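Alternansucrase (Leuconostoc mesenteroides, PDB 6HVG) is a large multidomain enzyme of glycoside hydrolase family 70, with a TIM-barrel core, a bound calcium ion and repeats of the choline-binding type. Local coordinates at residues 384-389 with 1287-1292; 392-397 with 417-422. One frame throughout, in Å; residues are numbered along the deposited sequence.

Contact 1: residues 384-389 with 1287-1292; sequences SQSNEN and NKDAQT
Q385 runs its side chain past A1290 O, A1290 CB and T1292 CG2, and it can be followed outward from the backbone atom by atom. Q385 CB sits 3.4 Å from A1290 O. The first torsion (chi1 -70°) puts CG anti to the carbonyl carbon, and CG is still in touch with that same A1290 O while approaching the T1292 methyl. Beyond CG the chain is extended, and Q385 CD packs against CG2 of T1292 at 3.7 Å, the two side chains crossing at a slant. At the tip the amide splits: Q385 NE2 touches CB of A1290 at 3.8 Å and CG2 of T1292, and gives its hydrogen bond to I1306 O, while OE1 accepts from N478 ND2. The amide is thus fixed by partners at both its oxygen and its nitrogen. The backbone adds one bond, Q385 N to A1290 O at 3.2 Å, bent to 139° at the hydrogen.

Two serines face the D1289 carboxylate. S386 OG reaches OD1 of D1289 in a weak hydrogen bond of 3.1 Å. S384 OG also points at OD1, but it is modelled too close for the details of that bond to be trusted at this resolution. S384 and Q1291 form an antiparallel, non-hydrogen-bonded pair with CA atoms 4.5 Å apart, and T1292 pairs with V383 through the backbone. The result is a tiny two-stranded antiparallel sheet, 383-384 with 1291-1292, that joins segments almost 900 residues apart, consistent with the U-shaped chain path of family 70 enzymes, most of whose domains are built from both N- and C-terminal segments.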
ATOM      1  N   SER A 384     -50.164  -5.527  11.928  1.00 49.83           N
ATOM      2  CA  SER A 384     -49.885  -6.933  12.116  1.00 53.21           C
ATOM      3  C   SER A 384     -49.515  -7.560  10.783  1.00 54.28           C
ATOM      4  O   SER A 384     -50.124  -7.267   9.755  1.00 56.49           O
ATOM      5  CB  SER A 384     -51.123  -7.616  12.668  1.00 56.36           C
ATOM      6  OG  SER A 384     -50.821  -8.921  13.120  1.00 61.41           O
ATOM      7  N   GLN A 385     -48.509  -8.411  10.791  1.00 53.45           N
ATOM      8  CA  GLN A 385     -48.029  -8.986   9.561  1.00 52.48           C
ATOM      9  C   GLN A 385     -48.547 -10.386   9.316  1.00 54.19           C
ATOM     10  O   GLN A 385     -48.534 -10.847   8.164  1.00 56.91           O
ATOM     11  CB  GLN A 385     -46.499  -8.966   9.568  1.00 53.39           C
ATOM     12  CG  GLN A 385     -45.929  -7.554   9.452  1.00 53.50           C
ATOM     13  CD  GLN A 385     -44.456  -7.525   9.160  1.00 49.02           C
ATOM     14  OE1 GLN A 385     -44.048  -7.317   8.028  1.00 44.57           O
ATOM     15  NE2 GLN A 385     -43.653  -7.745  10.198  1.00 50.25           N
ATOM     16  N   SER A 386     -49.024 -11.053  10.370  1.00 54.25           N
ATOM     17  CA  SER A 386     -49.465 -12.436  10.241  1.00 56.02           C
ATOM     18  C   SER A 386     -50.694 -12.579   9.347  1.00 57.49           C
ATOM     19  O   SER A 386     -51.594 -11.730   9.370  1.00 59.50           O
ATOM     20  CB  SER A 386     -49.703 -13.064  11.613  1.00 56.43           C
ATOM     21  OG  SER A 386     -50.714 -12.404  12.316  1.00 59.87           O
ATOM     22  N   ASN A 387     -50.706 -13.644   8.552  1.00 59.11           N
ATOM     23  CA  ASN A 387     -51.801 -13.950   7.653  1.00 60.10           C
ATOM     24  C   ASN A 387     -51.825 -15.464   7.340  1.00 59.93           C
ATOM     25  O   ASN A 387     -51.229 -16.241   8.072  1.00 58.73           O
ATOM     26  CB  ASN A 387     -51.694 -13.054   6.413  1.00 60.08           C
ATOM     27  CG  ASN A 387     -50.405 -13.262   5.627  1.00 63.14           C
ATOM     28  OD1 ASN A 387     -49.665 -14.226   5.825  1.00 68.03           O
ATOM     29  ND2 ASN A 387     -50.175 -12.390   4.680  1.00 64.03           N
ATOM     30  N   GLU A 388     -52.521 -15.866   6.281  1.00 61.67           N
ATOM     31  CA  GLU A 388     -52.635 -17.269   5.912  1.00 67.39           C
ATOM     32  C   GLU A 388     -51.307 -17.940   5.525  1.00 69.14           C
ATOM     33  O   GLU A 388     -51.175 -19.149   5.613  1.00 74.51           O
ATOM     34  CB  GLU A 388     -53.703 -17.469   4.811  1.00 73.91           C
ATOM     35  CG  GLU A 388     -53.359 -16.970   3.402  1.00 79.34           C
ATOM     36  CD  GLU A 388     -53.721 -15.505   3.156  1.00 83.71           C
ATOM     37  OE1 GLU A 388     -53.973 -14.765   4.147  1.00 85.86           O
ATOM     38  OE2 GLU A 388     -53.717 -15.099   1.968  1.00 82.74           O
ATOM     39  N   ASN A 389     -50.313 -17.161   5.129  1.00 68.00           N
ATOM     40  CA  ASN A 389     -49.025 -17.715   4.723  1.00 66.28           C
ATOM     41  C   ASN A 389     -48.003 -17.832   5.842  1.00 63.60           C
ATOM     42  O   ASN A 389     -47.012 -18.533   5.689  1.00 66.76           O
ATOM     43  CB  ASN A 389     -48.432 -16.870   3.603  1.00 66.38           C
ATOM     44  CG  ASN A 389     -49.390 -16.684   2.450  1.00 67.02           C
ATOM     45  OD1 ASN A 389     -50.220 -17.541   2.171  1.00 70.53           O
ATOM     46  ND2 ASN A 389     -49.277 -15.569   1.781  1.00 67.11           N
ATOM     47  N   ASN A1287     -43.821 -18.521  13.657  1.00 59.95           N
ATOM     48  CA  ASN A1287     -45.288 -18.468  13.552  1.00 56.35           C
ATOM     49  C   ASN A1287     -45.897 -17.702  14.692  1.00 56.60           C
ATOM     50  O   ASN A1287     -46.832 -18.185  15.317  1.00 65.43           O
ATOM     51  CB  ASN A1287     -45.904 -19.875  13.455  1.00 54.33           C
ATOM     52  CG  ASN A1287     -47.356 -19.851  12.970  1.00 54.32           C
ATOM     53  OD1 ASN A1287     -47.798 -18.934  12.299  1.00 54.69           O
ATOM     54  ND2 ASN A1287     -48.114 -20.842  13.367  1.00 54.58           N
ATOM     55  N   LYS A1288     -45.346 -16.536  14.994  1.00 53.44           N
ATOM     56  CA  LYS A1288     -45.925 -15.665  15.972  1.00 56.26           C
ATOM     57  C   LYS A1288     -46.200 -14.415  15.224  1.00 56.58           C
ATOM     58  O   LYS A1288     -45.717 -14.248  14.117  1.00 55.71           O
ATOM     59  CB  LYS A1288     -44.967 -15.422  17.133  1.00 60.67           C
ATOM     60  CG  LYS A1288     -44.731 -16.665  17.964  1.00 65.28           C
ATOM     61  CD  LYS A1288     -44.010 -16.283  19.254  1.00 74.23           C
ATOM     62  CE  LYS A1288     -43.557 -17.507  20.058  1.00 80.20           C
ATOM     63  NZ  LYS A1288     -44.720 -18.373  20.430  1.00 82.93           N
ATOM     64  N   ASP A1289     -46.984 -13.532  15.823  1.00 60.88           N
ATOM     65  CA  ASP A1289     -47.399 -12.300  15.169  1.00 61.96           C
ATOM     66  C   ASP A1289     -46.413 -11.173  15.396  1.00 59.42           C
ATOM     67  O   ASP A1289     -46.114 -10.832  16.534  1.00 63.51           O
ATOM     68  CB  ASP A1289     -48.758 -11.861  15.688  1.00 66.23           C
ATOM     69  CG  ASP A1289     -49.253 -10.583  15.027  1.00 70.01           C
ATOM     70  OD1 ASP A1289     -48.965 -10.334  13.840  1.00 72.88           O
ATOM     71  OD2 ASP A1289     -49.968  -9.827  15.695  1.00 75.18           O
ATOM     72  N   ALA A1290     -45.878 -10.649  14.300  1.00 55.06           N
ATOM     73  CA  ALA A1290     -44.886  -9.604  14.331  1.00 51.98           C
ATOM     74  C   ALA A1290     -45.570  -8.322  13.944  1.00 53.46           C
ATOM     75  O   ALA A1290     -46.082  -8.222  12.851  1.00 61.91           O
ATOM     76  CB  ALA A1290     -43.760  -9.923  13.347  1.00 49.97           C
ATOM     77  N   GLN A1291     -45.603  -7.344  14.835  1.00 52.48           N
ATOM     78  CA  GLN A1291     -46.228  -6.087  14.514  1.00 52.73           C
ATOM     79  C   GLN A1291     -45.142  -5.095  14.254  1.00 50.01           C
ATOM     80  O   GLN A1291     -44.105  -5.099  14.932  1.00 49.55           O
ATOM     81  CB  GLN A1291     -47.108  -5.630  15.667  1.00 57.68           C
ATOM     82  CG  GLN A1291     -48.263  -6.571  15.898  1.00 63.38           C
ATOM     83  CD  GLN A1291     -49.107  -6.159  17.077  1.00 68.00           C
ATOM     84  OE1 GLN A1291     -48.596  -5.975  18.187  1.00 73.32           O
ATOM     85  NE2 GLN A1291     -50.409  -6.028  16.848  1.00 65.65           N
ATOM     86  N   THR A1292     -45.368  -4.226  13.286  1.00 44.60           N
ATOM     87  CA  THR A1292     -44.317  -3.308  12.902  1.00 43.85           C
ATOM     88  C   THR A1292     -44.860  -1.933  12.616  1.00 42.85           C
ATOM     89  O   THR A1292     -45.884  -1.796  11.971  1.00 47.17           O
ATOM     90  CB  THR A1292     -43.488  -3.873  11.732  1.00 44.04           C
ATOM     91  OG1 THR A1292     -42.424  -2.985  11.398  1.00 40.67           O
ATOM     92  CG2 THR A1292     -44.349  -4.091  10.524  1.00 47.38           C
TER

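Contact 2: residues 392-397 with 417-422; sequences HNAAKS and RPTDIL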
ATOM      1  N   HIS A 392     -47.116 -21.361   7.084  1.00 59.25           N
ATOM      2  CA  HIS A 392     -46.453 -22.111   6.015  1.00 62.87           C
ATOM      3  C   HIS A 392     -44.983 -21.679   5.839  1.00 63.04           C
ATOM      4  O   HIS A 392     -44.102 -22.519   5.723  1.00 62.84           O
ATOM      5  CB  HIS A 392     -47.212 -21.961   4.687  1.00 66.68           C
ATOM      6  CG  HIS A 392     -48.643 -22.424   4.737  1.00 71.25           C
ATOM      7  ND1 HIS A 392     -49.055 -23.527   5.460  1.00 75.96           N
ATOM      8  CD2 HIS A 392     -49.758 -21.939   4.138  1.00 70.97           C
ATOM      9  CE1 HIS A 392     -50.358 -23.691   5.318  1.00 75.14           C
ATOM     10  NE2 HIS A 392     -50.808 -22.745   4.515  1.00 74.63           N
ATOM     11  N   ASN A 393     -44.718 -20.373   5.823  1.00 62.20           N
ATOM     12  CA  ASN A 393     -43.368 -19.859   5.648  1.00 58.78           C
ATOM     13  C   ASN A 393     -42.529 -19.864   6.917  1.00 60.47           C
ATOM     14  O   ASN A 393     -41.329 -19.637   6.846  1.00 63.48           O
ATOM     15  CB  ASN A 393     -43.379 -18.438   5.086  1.00 58.23           C
ATOM     16  CG  ASN A 393     -43.646 -18.393   3.588  1.00 60.86           C
ATOM     17  OD1 ASN A 393     -43.329 -19.329   2.852  1.00 68.35           O
ATOM     18  ND2 ASN A 393     -44.228 -17.303   3.134  1.00 59.71           N
ATOM     19  N   ALA A 394     -43.114 -20.171   8.068  1.00 60.90           N
ATOM     20  CA  ALA A 394     -42.348 -20.239   9.307  1.00 58.03           C
ATOM     21  C   ALA A 394     -41.311 -21.356   9.254  1.00 59.63           C
ATOM     22  O   ALA A 394     -41.425 -22.312   8.488  1.00 61.94           O
ATOM     23  CB  ALA A 394     -43.276 -20.445  10.489  1.00 57.70           C
ATOM     24  N   ALA A 395     -40.291 -21.227  10.090  1.00 63.77           N
ATOM     25  CA  ALA A 395     -39.231 -22.212  10.169  1.00 65.07           C
ATOM     26  C   ALA A 395     -39.776 -23.537  10.686  1.00 64.93           C
ATOM     27  O   ALA A 395     -40.561 -23.550  11.636  1.00 63.36           O
ATOM     28  CB  ALA A 395     -38.125 -21.698  11.077  1.00 65.50           C
ATOM     29  N   LYS A 396     -39.356 -24.625  10.039  1.00 64.37           N
ATOM     30  CA  LYS A 396     -39.689 -25.987  10.457  1.00 66.02           C
ATOM     31  C   LYS A 396     -39.152 -26.259  11.844  1.00 62.66           C
ATOM     32  O   LYS A 396     -39.756 -26.983  12.621  1.00 61.17           O
ATOM     33  CB  LYS A 396     -39.072 -27.004   9.479  1.00 67.97           C
ATOM     34  CG  LYS A 396     -39.334 -28.478   9.791  1.00 68.54           C
ATOM     35  CD  LYS A 396     -40.784 -28.862   9.577  1.00 70.78           C
ATOM     36  CE  LYS A 396     -41.027 -30.321   9.934  1.00 72.71           C
ATOM     37  NZ  LYS A 396     -42.479 -30.660   9.879  1.00 72.06           N
ATOM     38  N   SER A 397     -37.999 -25.671  12.126  1.00 62.11           N
ATOM     39  CA  SER A 397     -37.254 -25.932  13.329  1.00 64.26           C
ATOM     40  C   SER A 397     -36.431 -24.685  13.639  1.00 65.69           C
ATOM     41  O   SER A 397     -36.057 -23.936  12.716  1.00 65.37           O
ATOM     42  CB  SER A 397     -36.332 -27.123  13.076  1.00 66.68           C
ATOM     43  OG  SER A 397     -35.767 -27.616  14.260  1.00 74.44           O
ATOM     44  N   ARG A 417     -35.282 -23.730   6.104  1.00 57.02           N
ATOM     45  CA  ARG A 417     -36.300 -24.709   5.756  1.00 58.89           C
ATOM     46  C   ARG A 417     -37.653 -24.226   6.245  1.00 57.98           C
ATOM     47  O   ARG A 417     -37.912 -24.275   7.441  1.00 61.76           O
ATOM     48  CB  ARG A 417     -35.973 -26.071   6.383  1.00 61.02           C
ATOM     49  CG  ARG A 417     -36.944 -27.185   5.996  1.00 61.85           C
ATOM     50  CD  ARG A 417     -36.822 -28.420   6.875  1.00 63.15           C
ATOM     51  NE  ARG A 417     -37.758 -29.473   6.457  1.00 65.28           N
ATOM     52  CZ  ARG A 417     -37.919 -30.639   7.078  1.00 63.77           C
ATOM     53  NH1 ARG A 417     -37.225 -30.924   8.172  1.00 64.07           N
ATOM     54  NH2 ARG A 417     -38.776 -31.524   6.592  1.00 61.19           N
ATOM     55  N   PRO A 418     -38.520 -23.753   5.333  1.00 58.38           N
ATOM     56  CA  PRO A 418     -39.869 -23.386   5.787  1.00 60.15           C
ATOM     57  C   PRO A 418     -40.691 -24.611   6.099  1.00 60.38           C
ATOM     58  O   PRO A 418     -40.429 -25.655   5.549  1.00 65.10           O
ATOM     59  CB  PRO A 418     -40.472 -22.647   4.578  1.00 60.60           C
ATOM     60  CG  PRO A 418     -39.734 -23.188   3.415  1.00 61.36           C
ATOM     61  CD  PRO A 418     -38.330 -23.436   3.909  1.00 58.83           C
ATOM     62  N   THR A 419     -41.683 -24.476   6.967  1.00 60.91           N
ATOM     63  CA  THR A 419     -42.548 -25.596   7.312  1.00 63.76           C
ATOM     64  C   THR A 419     -43.146 -26.255   6.054  1.00 66.00           C
ATOM     65  O   THR A 419     -43.041 -27.471   5.868  1.00 68.06           O
ATOM     66  CB  THR A 419     -43.670 -25.135   8.277  1.00 63.96           C
ATOM     67  OG1 THR A 419     -43.080 -24.601   9.466  1.00 60.64           O
ATOM     68  CG2 THR A 419     -44.589 -26.293   8.660  1.00 65.54           C
ATOM     69  N   ASP A 420     -43.772 -25.436   5.212  1.00 66.83           N
ATOM     70  CA  ASP A 420     -44.378 -25.887   3.945  1.00 69.94           C
ATOM     71  C   ASP A 420     -43.809 -25.081   2.768  1.00 68.79           C
ATOM     72  O   ASP A 420     -43.218 -24.007   2.955  1.00 65.86           O
ATOM     73  CB  ASP A 420     -45.915 -25.729   3.964  1.00 70.95           C
ATOM     74  CG  ASP A 420     -46.590 -26.565   5.039  1.00 71.59           C
ATOM     75  OD1 ASP A 420     -46.494 -27.806   5.019  1.00 72.93           O
ATOM     76  OD2 ASP A 420     -47.252 -25.967   5.910  1.00 75.19           O
ATOM     77  N   ILE A 421     -44.017 -25.613   1.568  1.00 72.05           N
ATOM     78  CA  ILE A 421     -43.504 -25.030   0.337  1.00 72.74           C
ATOM     79  C   ILE A 421     -44.663 -24.901  -0.648  1.00 75.78           C
ATOM     80  O   ILE A 421     -45.392 -25.861  -0.890  1.00 83.18           O
ATOM     81  CB  ILE A 421     -42.431 -25.937  -0.298  1.00 73.87           C
ATOM     82  CG1 ILE A 421     -41.134 -25.929   0.531  1.00 73.11           C
ATOM     83  CG2 ILE A 421     -42.172 -25.528  -1.753  1.00 74.51           C
ATOM     84  CD1 ILE A 421     -40.227 -24.757   0.259  1.00 73.54           C
ATOM     85  N   LEU A 422     -44.811 -23.722  -1.235  1.00 75.98           N
ATOM     86  CA  LEU A 422     -45.829 -23.467  -2.254  1.00 76.63           C
ATOM     87  C   LEU A 422     -45.360 -24.016  -3.596  1.00 78.59           C
ATOM     88  O   LEU A 422     -45.048 -23.243  -4.483  1.00 78.74           O
ATOM     89  CB  LEU A 422     -46.081 -21.957  -2.351  1.00 75.37           C
ATOM     90  CG  LEU A 422     -47.134 -21.437  -3.315  1.00 78.97           C
ATOM     91  CD1 LEU A 422     -48.527 -21.727  -2.771  1.00 82.50           C
ATOM     92  CD2 LEU A 422     -46.968 -19.946  -3.628  1.00 77.84           C
TER
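H392 and D420 face each other where a short helix runs out beside a strand. The tight half of the contact is made largely by backbone, with the T419 hydroxyl joining in. D420 N donates to H392 O at 3.0 Å. Past the helix, A394 O takes two hydrogen bonds from a single residue: T419 N at 2.7 Å and, from above the carbonyl plane, T419 OG1 at 3.0 Å. The first torsion of T419 sets OG1 beside its own backbone N, which lets both donors reach one oxygen. P418 CA adds a CA-H...O contact to A394 O at 3.3 Å, and K396 N closes the series by donating to R417 O. A395 and P418, both buried, are joined there as a single bridge.

The other side is looser and made by long side chains. K396, exposed to solvent, and R417 lie side by side and point the same way. K396 CG, anti to its own backbone N (chi1 180°), rests over one face of the R417 guanidinium, offset toward the rim and 3.6 Å from NH1 of R417; the bend at chi2 comes beyond it. Methylenes do the touching; the like charges at the ends, K396 NZ and R417 NH2, stay 5.0 Å apart, and R417 NH2 hydrogen-bonds to S431 O.

At the helix end, H392 ND1 donates to OD2 of D420 at 3.1 Å. It meets the carboxylate on its anti side, 31° out of the plane, with ring and carboxylate planes 69° apart, while the W428 ring meets the imidazole. This skewed His-carboxylate pair fixes ND1 as a donor and would be expected to favour a protonated imidazole somewhat.

Contact 2 is nested within the long excursion of chain that contact 1 closes, and their centres are about 14 Å apart. The short helix 390-393 leads from one to the other: N387 OD1 caps the turn before it by accepting from N389 N, and H392 sits near its end. The two also touch directly, N1287 N lying 3.7 Å from A394 CB, and A395 bonds through its backbone to L1285, just before 1287-1292. Helix 474-495 backs both, F482 meeting N389 of contact 1 and L422 of contact 2. Their centres lie about 51 and 48 Å from the centre of the chain, and neither contributes a ligand to the calcium ion held by E575, D581, N625 and D1159.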